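Local coordinates for putative enoyl-CoA hydratase/isomerase (Bordetella parapertussis, PDB 3ISA), which probably acts on acyl-CoA thioesters as an enoyl-CoA hydratase or isomerase of the crotonase family, its exact substrate and reaction not being established, at residues S4-E12 against T19-K27; G139-D149 against H216-S227. All coordinates share one frame; numbering follows the deposited sequence.

In the fold
Contact 1 comes first along the chain and is complete before contact 2 begins. It pairs strands 9-13 and 17-22, the hairpin that opens the six-stranded mixed sheet, with 9-13 as the outermost strand on that side. Contact 2 joins loop 139-143 and helix 144-151 to helix 217-229, bringing together parts of the chain separated by 66 residues. The two centres are 27 Å apart, on opposite sides of the chain's centre, and the nearest atoms stay about 13 Å from each other. Contact 1 touches no other subunit of the six-chain assembly, whereas contact 2 lies beside two of them, so of the two, only contact 2 borders neighbouring subunits.

Contact 1 of 2, residues S4-E12 against T19-K27; sequences SASLPLAIE and TFTLSRPEK
Strands 9-12 and 19-22 run antiparallel, their axes 4.8 Å apart at closest and their directions at 160°. A10 with T21 and E12 with T19 are hydrogen-bonded pairs, each closed by two N-H...O bonds; T21 N to A10 O measures 2.9 Å. I11-F20 between them and L9-L22 beyond A10-T21 are the non-hydrogen-bonded pairs. Past the strand ends, S23 N still reaches P8 O at 2.8 Å, bent to 144°. S23 OG turns back to T21 O at 2.8 Å, from above the carbonyl plane, so that this oxygen serves both S23 and A10 N.

On the face of L9, I11, F20 and L22, the F20 ring takes L9 CD2 at its edge, 4.0 Å from CD1 of F20. I11 lies alongside, its CG1 3.9 Å from F20 CD1; with CG2 anti to the backbone N, that methyl sits over the rim of one ring face. Helix 33-48 meets L9 through L35 and L39. P8 CB rests on R24 CG at 3.9 Å, while the R24 guanidinium is salt-bridged to D68. The arrangement is a beta hairpin, here forming the N-terminal edge of the crotonase-fold sheet, with the F20 backbone hydrogen-bonded to V55 and A57 of strand 53-58.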
loop_
_atom_site.group_PDB
_atom_site.type_symbol
_atom_site.label_atom_id
_atom_site.label_comp_id
_atom_site.label_asym_id
_atom_site.label_seq_id
_atom_site.Cartn_x
_atom_site.Cartn_y
_atom_site.Cartn_z
ATOM N N SER D 4 5.050 42.528 -16.534
ATOM C CA SER D 4 4.057 41.680 -17.261
ATOM C C SER D 4 4.217 41.773 -18.787
ATOM O O SER D 4 3.352 41.336 -19.545
ATOM C CB SER D 4 2.630 42.035 -16.826
ATOM O OG SER D 4 2.365 41.531 -15.528
ATOM N N ALA D 5 5.335 42.335 -19.229
ATOM C CA ALA D 5 5.619 42.479 -20.661
ATOM C C ALA D 5 6.774 41.596 -21.152
ATOM O O ALA D 5 7.139 41.603 -22.338
ATOM C CB ALA D 5 5.891 43.934 -20.965
ATOM N N SER D 6 7.353 40.826 -20.240
ATOM C CA SER D 6 8.412 39.903 -20.611
ATOM C C SER D 6 7.782 38.579 -21.028
ATOM O O SER D 6 6.597 38.334 -20.777
ATOM C CB SER D 6 9.410 39.710 -19.464
ATOM O OG SER D 6 8.791 39.124 -18.331
ATOM N N LEU D 7 8.574 37.741 -21.670
ATOM C CA LEU D 7 8.129 36.429 -22.050
ATOM C C LEU D 7 9.204 35.447 -21.567
ATOM O O LEU D 7 10.035 35.019 -22.365
ATOM C CB LEU D 7 7.959 36.362 -23.573
ATOM C CG LEU D 7 7.330 35.114 -24.209
ATOM C CD1 LEU D 7 5.814 35.073 -23.940
ATOM C CD2 LEU D 7 7.643 35.064 -25.698
ATOM N N PRO D 8 9.202 35.107 -20.256
ATOM C CA PRO D 8 10.204 34.150 -19.752
ATOM C C PRO D 8 9.964 32.718 -20.256
ATOM O O PRO D 8 10.871 31.883 -20.201
ATOM C CB PRO D 8 10.031 34.224 -18.227
ATOM C CG PRO D 8 8.610 34.615 -18.038
ATOM C CD PRO D 8 8.313 35.578 -19.175
ATOM N N LEU D 9 8.747 32.457 -20.731
ATOM C CA LEU D 9 8.390 31.179 -21.347
ATOM C C LEU D 9 7.752 31.392 -22.721
ATOM O O LEU D 9 6.667 31.985 -22.820
ATOM C CB LEU D 9 7.403 30.410 -20.452
ATOM C CG LEU D 9 6.985 29.055 -21.035
ATOM C CD1 LEU D 9 8.174 28.107 -21.072
ATOM C CD2 LEU D 9 5.794 28.456 -20.267
ATOM N N ALA D 10 8.394 30.883 -23.769
ATOM C CA ALA D 10 7.800 30.935 -25.106
ATOM C C ALA D 10 7.081 29.632 -25.341
ATOM O O ALA D 10 7.616 28.560 -25.030
ATOM C CB ALA D 10 8.858 31.138 -26.173
ATOM N N ILE D 11 5.868 29.709 -25.881
ATOM C CA ILE D 11 5.119 28.499 -26.222
ATOM C C ILE D 11 4.759 28.486 -27.719
ATOM O O ILE D 11 4.078 29.386 -28.208
ATOM C CB ILE D 11 3.856 28.279 -25.343
ATOM C CG1 ILE D 11 4.173 28.415 -23.839
ATOM C CG2 ILE D 11 3.211 26.897 -25.677
ATOM C CD1 ILE D 11 2.907 28.521 -22.923
ATOM N N GLU D 12 5.262 27.486 -28.431
ATOM C CA GLU D 12 4.878 27.245 -29.815
ATOM C C GLU D 12 3.805 26.160 -29.830
ATOM O O GLU D 12 4.019 25.059 -29.323
ATOM C CB GLU D 12 6.087 26.805 -30.647
ATOM C CG GLU D 12 5.740 26.375 -32.074
ATOM C CD GLU D 12 6.833 25.531 -32.748
ATOM O OE1 GLU D 12 8.033 25.715 -32.448
ATOM O OE2 GLU D 12 6.484 24.678 -33.589
ATOM N N THR D 19 5.663 23.274 -27.876
ATOM C CA THR D 19 7.039 23.392 -27.442
ATOM C C THR D 19 7.156 24.534 -26.431
ATOM O O THR D 19 6.835 25.695 -26.726
ATOM C CB THR D 19 7.988 23.604 -28.646
ATOM O OG1 THR D 19 7.818 22.523 -29.566
ATOM C CG2 THR D 19 9.461 23.695 -28.191
ATOM N N PHE D 20 7.616 24.173 -25.242
ATOM C CA PHE D 20 7.852 25.095 -24.146
ATOM C C PHE D 20 9.337 25.442 -24.102
ATOM O O PHE D 20 10.162 24.635 -23.669
ATOM C CB PHE D 20 7.460 24.443 -22.815
ATOM C CG PHE D 20 5.992 24.116 -22.695
ATOM C CD1 PHE D 20 5.108 25.033 -22.138
ATOM C CD2 PHE D 20 5.504 22.886 -23.115
ATOM C CE1 PHE D 20 3.742 24.742 -22.014
ATOM C CE2 PHE D 20 4.134 22.573 -23.001
ATOM C CZ PHE D 20 3.250 23.509 -22.438
ATOM N N THR D 21 9.676 26.644 -24.548
ATOM C CA THR D 21 11.058 27.074 -24.524
ATOM C C THR D 21 11.281 28.002 -23.333
ATOM O O THR D 21 10.744 29.116 -23.292
ATOM C CB THR D 21 11.473 27.758 -25.865
ATOM O OG1 THR D 21 11.247 26.863 -26.952
ATOM C CG2 THR D 21 12.949 28.180 -25.828
ATOM N N LEU D 22 12.057 27.526 -22.350
ATOM C CA LEU D 22 12.480 28.363 -21.238
ATOM C C LEU D 22 13.347 29.459 -21.830
ATOM O O LEU D 22 14.289 29.170 -22.568
ATOM C CB LEU D 22 13.261 27.561 -20.193
ATOM C CG LEU D 22 12.403 26.678 -19.262
ATOM C CD1 LEU D 22 11.684 25.545 -20.005
ATOM C CD2 LEU D 22 13.270 26.099 -18.150
ATOM N N SER D 23 12.988 30.705 -21.530
ATOM C CA SER D 23 13.502 31.845 -22.270
ATOM C C SER D 23 14.026 32.935 -21.343
ATOM O O SER D 23 13.603 34.095 -21.390
ATOM C CB SER D 23 12.420 32.376 -23.211
ATOM O OG SER D 23 12.097 31.415 -24.202
ATOM N N ARG D 24 14.952 32.551 -20.472
ATOM C CA ARG D 24 15.698 33.523 -19.688
ATOM C C ARG D 24 17.200 33.275 -19.927
ATOM O O ARG D 24 17.935 32.935 -18.995
ATOM C CB ARG D 24 15.339 33.428 -18.203
ATOM C CG ARG D 24 13.836 33.579 -17.909
ATOM C CD ARG D 24 13.588 33.529 -16.425
ATOM N NE ARG D 24 14.037 34.757 -15.770
ATOM C CZ ARG D 24 14.626 34.814 -14.575
ATOM N NH1 ARG D 24 14.872 33.702 -13.880
ATOM N NH2 ARG D 24 14.971 35.993 -14.074
ATOM N N PRO D 25 17.657 33.447 -21.187
ATOM C CA PRO D 25 19.016 32.997 -21.505
ATOM C C PRO D 25 20.154 33.821 -20.877
ATOM O O PRO D 25 21.292 33.373 -20.882
ATOM C CB PRO D 25 19.059 33.071 -23.035
ATOM C CG PRO D 25 18.117 34.182 -23.372
ATOM C CD PRO D 25 16.996 34.055 -22.364
ATOM N N GLU D 26 19.850 35.000 -20.330
ATOM C CA GLU D 26 20.855 35.804 -19.617
ATOM C C GLU D 26 20.948 35.396 -18.143
ATOM O O GLU D 26 21.849 35.846 -17.426
ATOM C CB GLU D 26 20.559 37.312 -19.737
ATOM C CG GLU D 26 20.346 37.817 -21.179
ATOM C CD GLU D 26 21.508 37.472 -22.112
ATOM O OE1 GLU D 26 22.610 38.032 -21.919
ATOM O OE2 GLU D 26 21.319 36.644 -23.040
ATOM N N LYS D 27 20.002 34.556 -17.706
ATOM C CA LYS D 27 19.942 34.059 -16.329
ATOM C C LYS D 27 20.032 32.524 -16.273
ATOM O O LYS D 27 19.587 31.915 -15.305
ATOM C CB LYS D 27 18.656 34.543 -15.635
ATOM C CG LYS D 27 18.641 36.025 -15.227
ATOM C CD LYS D 27 19.266 36.252 -13.849
ATOM C CE LYS D 27 19.458 37.742 -13.532
ATOM N NZ LYS D 27 18.194 38.467 -13.251
HETATM O O HOH W 1 5.528 22.773 -31.212
#

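Contact 2 of 2, residues G139-D149 against H216-S227; sequences GLVLGTRRFRD and HDDADLAALARS
R145 reaches across from helix 144-149 to helix 217-227, and nearly every atom of its side chain meets something. CB sits 3.4 Å from H216 CE1. CG passes D220 OD1, and CD lies over one face of the H216 imidazole, a CH-pi contact 4.2 Å from the ring centroid. The chain is extended from CG to NE, which carries the guanidinium on to A219, whose CB covers one of its faces near the rim. At the tip, NH1 donates to D220 OD1 at 3.0 Å and 161°, in the guanidinium plane and on the anti lone pair; the two flat groups are nearly coplanar. NH2 ends on a water that also binds A219 O.

The other D220 oxygen, OD2, receives H216 ND1 at 2.8 Å from above the carboxylate plane. R146 NH1, 3.5 Å from OD2, contributes charge alone, since that oxygen lies well out of the R146 guanidinium plane; the salt bridge of R146 NH1 to E88 is the stronger tie. H216 NE2 points at D149 OD2, modelled at a very short 2.4 Å, a length that is doubtful; D214 brings a like charge close to the same oxygen. R148 grips D149 OD1 side-on through NE and NH2.

Farther along, S227 OG accepts V141 N at 3.0 Å and donates to L224 O, its chi1 of 75° holding it between the backbone N and carbonyl carbon. L224 CD2 packs on L140 CD1 at 3.6 Å.

R226 pairs with D218 of the second subunit, and R145 and R148 pack on V211 of the third. The buried D220 carboxylate, facing two arginines, is probably ionised; R145, R146 and D220 thus form a salt-bridge network that H216 and D149 extend.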
loop_
_atom_site.group_PDB
_atom_site.type_symbol
_atom_site.label_atom_id
_atom_site.label_comp_id
_atom_site.label_asym_id
_atom_site.label_seq_id
_atom_site.Cartn_x
_atom_site.Cartn_y
_atom_site.Cartn_z
ATOM N N GLY D 139 20.115 20.731 2.248
ATOM C CA GLY D 139 19.038 19.994 2.906
ATOM C C GLY D 139 17.784 19.815 2.060
ATOM O O GLY D 139 16.808 19.243 2.529
ATOM N N LEU D 140 17.809 20.299 0.816
ATOM C CA LEU D 140 16.645 20.208 -0.079
ATOM C C LEU D 140 16.400 18.785 -0.610
ATOM O O LEU D 140 17.315 18.156 -1.146
ATOM C CB LEU D 140 16.806 21.170 -1.260
ATOM C CG LEU D 140 15.579 21.258 -2.174
ATOM C CD1 LEU D 140 14.450 22.009 -1.474
ATOM C CD2 LEU D 140 15.954 21.903 -3.498
ATOM N N VAL D 141 15.167 18.286 -0.470
ATOM C CA VAL D 141 14.832 16.959 -0.978
ATOM C C VAL D 141 13.846 17.106 -2.137
ATOM O O VAL D 141 12.622 17.116 -1.927
ATOM C CB VAL D 141 14.292 16.012 0.143
ATOM C CG1 VAL D 141 13.977 14.610 -0.424
ATOM C CG2 VAL D 141 15.283 15.907 1.327
ATOM N N LEU D 142 14.387 17.237 -3.351
ATOM C CA LEU D 142 13.588 17.556 -4.547
ATOM C C LEU D 142 13.915 16.598 -5.694
ATOM O O LEU D 142 15.084 16.482 -6.103
ATOM C CB LEU D 142 13.861 19.006 -5.005
ATOM C CG LEU D 142 13.167 19.460 -6.298
ATOM C CD1 LEU D 142 11.661 19.550 -6.048
ATOM C CD2 LEU D 142 13.731 20.800 -6.805
ATOM N N GLY D 143 12.887 15.932 -6.220
ATOM C CA GLY D 143 13.050 15.038 -7.382
ATOM C C GLY D 143 13.705 13.709 -7.058
ATOM O O GLY D 143 13.994 12.907 -7.961
ATOM N N THR D 144 13.916 13.457 -5.768
ATOM C CA THR D 144 14.772 12.359 -5.316
ATOM C C THR D 144 14.274 10.982 -5.763
ATOM O O THR D 144 15.019 10.217 -6.396
ATOM C CB THR D 144 14.992 12.429 -3.766
ATOM O OG1 THR D 144 15.418 13.755 -3.386
ATOM C CG2 THR D 144 16.022 11.375 -3.332
ATOM N N ARG D 145 13.014 10.671 -5.458
ATOM C CA ARG D 145 12.447 9.370 -5.805
ATOM C C ARG D 145 12.268 9.189 -7.303
ATOM O O ARG D 145 12.456 8.078 -7.812
ATOM C CB ARG D 145 11.099 9.167 -5.117
ATOM C CG ARG D 145 11.212 8.995 -3.602
ATOM C CD ARG D 145 9.915 8.421 -3.065
ATOM N NE ARG D 145 9.905 8.347 -1.600
ATOM C CZ ARG D 145 9.603 9.352 -0.788
ATOM N NH1 ARG D 145 9.302 10.567 -1.284
ATOM N NH2 ARG D 145 9.623 9.143 0.527
ATOM N N ARG D 146 11.904 10.269 -8.003
ATOM C CA ARG D 146 11.800 10.210 -9.475
ATOM C C ARG D 146 13.140 9.920 -10.111
ATOM O O ARG D 146 13.224 9.114 -11.058
ATOM C CB ARG D 146 11.166 11.473 -10.074
ATOM C CG ARG D 146 9.621 11.528 -9.884
ATOM C CD ARG D 146 8.951 12.737 -10.622
ATOM N NE ARG D 146 9.577 13.998 -10.221
ATOM C CZ ARG D 146 9.222 14.740 -9.170
ATOM N NH1 ARG D 146 8.177 14.416 -8.407
ATOM N NH2 ARG D 146 9.900 15.842 -8.903
ATOM N N PHE D 147 14.194 10.543 -9.597
ATOM C CA PHE D 147 15.520 10.246 -10.122
ATOM C C PHE D 147 15.911 8.791 -9.823
ATOM O O PHE D 147 16.403 8.089 -10.710
ATOM C CB PHE D 147 16.548 11.249 -9.616
ATOM C CG PHE D 147 17.921 11.073 -10.216
ATOM C CD1 PHE D 147 18.143 11.326 -11.568
ATOM C CD2 PHE D 147 18.993 10.672 -9.413
ATOM C CE1 PHE D 147 19.422 11.164 -12.118
ATOM C CE2 PHE D 147 20.263 10.521 -9.940
ATOM C CZ PHE D 147 20.480 10.763 -11.291
ATOM N N ARG D 148 15.604 8.327 -8.610
ATOM C CA ARG D 148 15.777 6.928 -8.223
ATOM C C ARG D 148 15.075 5.935 -9.174
ATOM O O ARG D 148 15.685 4.959 -9.612
ATOM C CB ARG D 148 15.298 6.714 -6.786
ATOM C CG ARG D 148 15.372 5.257 -6.315
ATOM C CD ARG D 148 14.380 5.050 -5.202
ATOM N NE ARG D 148 13.000 5.157 -5.669
ATOM C CZ ARG D 148 11.951 5.202 -4.852
ATOM N NH1 ARG D 148 12.134 5.151 -3.530
ATOM N NH2 ARG D 148 10.722 5.290 -5.349
ATOM N N ASP D 149 13.819 6.224 -9.513
ATOM C CA ASP D 149 12.992 5.379 -10.382
ATOM C C ASP D 149 13.597 5.195 -11.769
ATOM O O ASP D 149 13.420 4.143 -12.384
ATOM C CB ASP D 149 11.582 5.950 -10.497
ATOM C CG ASP D 149 10.761 5.757 -9.227
ATOM O OD1 ASP D 149 11.215 5.092 -8.273
ATOM O OD2 ASP D 149 9.628 6.252 -9.186
ATOM N N HIS D 216 4.295 8.153 -6.607
ATOM C CA HIS D 216 4.578 8.498 -5.201
ATOM C C HIS D 216 4.546 10.022 -5.002
ATOM O O HIS D 216 5.388 10.582 -4.287
ATOM C CB HIS D 216 5.900 7.866 -4.714
ATOM C CG HIS D 216 6.955 7.800 -5.771
ATOM N ND1 HIS D 216 7.632 8.915 -6.214
ATOM C CD2 HIS D 216 7.420 6.762 -6.504
ATOM C CE1 HIS D 216 8.469 8.567 -7.175
ATOM N NE2 HIS D 216 8.365 7.265 -7.364
ATOM N N ASP D 217 3.553 10.671 -5.622
ATOM C CA ASP D 217 3.408 12.137 -5.611
ATOM C C ASP D 217 3.288 12.715 -4.183
ATOM O O ASP D 217 3.954 13.690 -3.848
ATOM C CB ASP D 217 2.211 12.591 -6.478
ATOM C CG ASP D 217 2.491 12.502 -7.989
ATOM O OD1 ASP D 217 3.657 12.353 -8.400
ATOM O OD2 ASP D 217 1.528 12.616 -8.782
ATOM N N ASP D 218 2.441 12.103 -3.355
ATOM C CA ASP D 218 2.243 12.607 -1.994
ATOM C C ASP D 218 3.497 12.479 -1.147
ATOM O O ASP D 218 3.890 13.434 -0.488
ATOM C CB ASP D 218 1.061 11.917 -1.325
ATOM C CG ASP D 218 -0.276 12.442 -1.820
ATOM O OD1 ASP D 218 -0.294 13.333 -2.687
ATOM O OD2 ASP D 218 -1.317 11.955 -1.339
ATOM N N ALA D 219 4.147 11.322 -1.212
ATOM C CA ALA D 219 5.434 11.134 -0.544
ATOM C C ALA D 219 6.470 12.156 -1.010
ATOM O O ALA D 219 7.189 12.719 -0.180
ATOM C CB ALA D 219 5.941 9.702 -0.743
ATOM N N ASP D 220 6.547 12.380 -2.329
ATOM C CA ASP D 220 7.463 13.375 -2.902
ATOM C C ASP D 220 7.210 14.825 -2.438
ATOM O O ASP D 220 8.143 15.540 -2.049
ATOM C CB ASP D 220 7.429 13.285 -4.421
ATOM C CG ASP D 220 8.095 12.023 -4.923
ATOM O OD1 ASP D 220 8.730 11.325 -4.097
ATOM O OD2 ASP D 220 7.980 11.725 -6.123
ATOM N N LEU D 221 5.950 15.242 -2.472
ATOM C CA LEU D 221 5.603 16.579 -2.028
ATOM C C LEU D 221 5.822 16.745 -0.515
ATOM O O LEU D 221 6.347 17.780 -0.084
ATOM C CB LEU D 221 4.178 16.976 -2.454
ATOM C CG LEU D 221 3.866 18.450 -2.143
ATOM C CD1 LEU D 221 4.846 19.444 -2.802
ATOM C CD2 LEU D 221 2.447 18.796 -2.533
ATOM N N ALA D 222 5.446 15.730 0.283
ATOM C CA ALA D 222 5.709 15.774 1.727
ATOM C C ALA D 222 7.201 15.930 2.035
ATOM O O ALA D 222 7.576 16.814 2.812
ATOM C CB ALA D 222 5.147 14.548 2.437
ATOM N N ALA D 223 8.033 15.115 1.384
ATOM C CA ALA D 223 9.493 15.153 1.573
ATOM C C ALA D 223 10.069 16.523 1.193
ATOM O O ALA D 223 10.906 17.074 1.932
ATOM C CB ALA D 223 10.182 14.035 0.785
ATOM N N LEU D 224 9.612 17.076 0.068
ATOM C CA LEU D 224 10.019 18.431 -0.349
ATOM C C LEU D 224 9.638 19.479 0.708
ATOM O O LEU D 224 10.481 20.282 1.143
ATOM C CB LEU D 224 9.439 18.798 -1.732
ATOM C CG LEU D 224 9.772 20.164 -2.383
ATOM C CD1 LEU D 224 8.874 21.331 -1.870
ATOM C CD2 LEU D 224 11.257 20.525 -2.206
ATOM N N ALA D 225 8.358 19.472 1.094
ATOM C CA ALA D 225 7.804 20.437 2.027
ATOM C C ALA D 225 8.575 20.431 3.342
ATOM O O ALA D 225 9.012 21.490 3.786
ATOM C CB ALA D 225 6.284 20.167 2.267
ATOM N N ARG D 226 8.787 19.245 3.916
ATOM C CA ARG D 226 9.527 19.087 5.170
ATOM C C ARG D 226 10.941 19.645 5.052
ATOM O O ARG D 226 11.379 20.375 5.926
ATOM C CB ARG D 226 9.594 17.632 5.631
ATOM C CG ARG D 226 8.271 17.105 6.124
ATOM C CD ARG D 226 8.380 15.840 6.955
ATOM N NE ARG D 226 7.045 15.278 7.116
ATOM C CZ ARG D 226 6.523 14.353 6.325
ATOM N NH1 ARG D 226 7.237 13.852 5.310
ATOM N NH2 ARG D 226 5.274 13.943 6.539
ATOM N N SER D 227 11.630 19.304 3.959
ATOM C CA SER D 227 13.030 19.722 3.752
ATOM C C SER D 227 13.195 21.243 3.665
ATOM O O SER D 227 14.110 21.806 4.269
ATOM C CB SER D 227 13.631 19.021 2.521
ATOM O OG SER D 227 13.161 19.545 1.295
HETATM O O HOH W 2 16.140 20.738 5.387
HETATM O O HOH W 3 10.750 15.143 -2.736
HETATM O O HOH W 4 11.548 12.459 -3.662
HETATM O O HOH W 5 8.542 11.146 2.311
HETATM O O HOH W 6 10.570 12.649 -6.777
HETATM O O HOH W 7 6.373 12.108 -8.219
#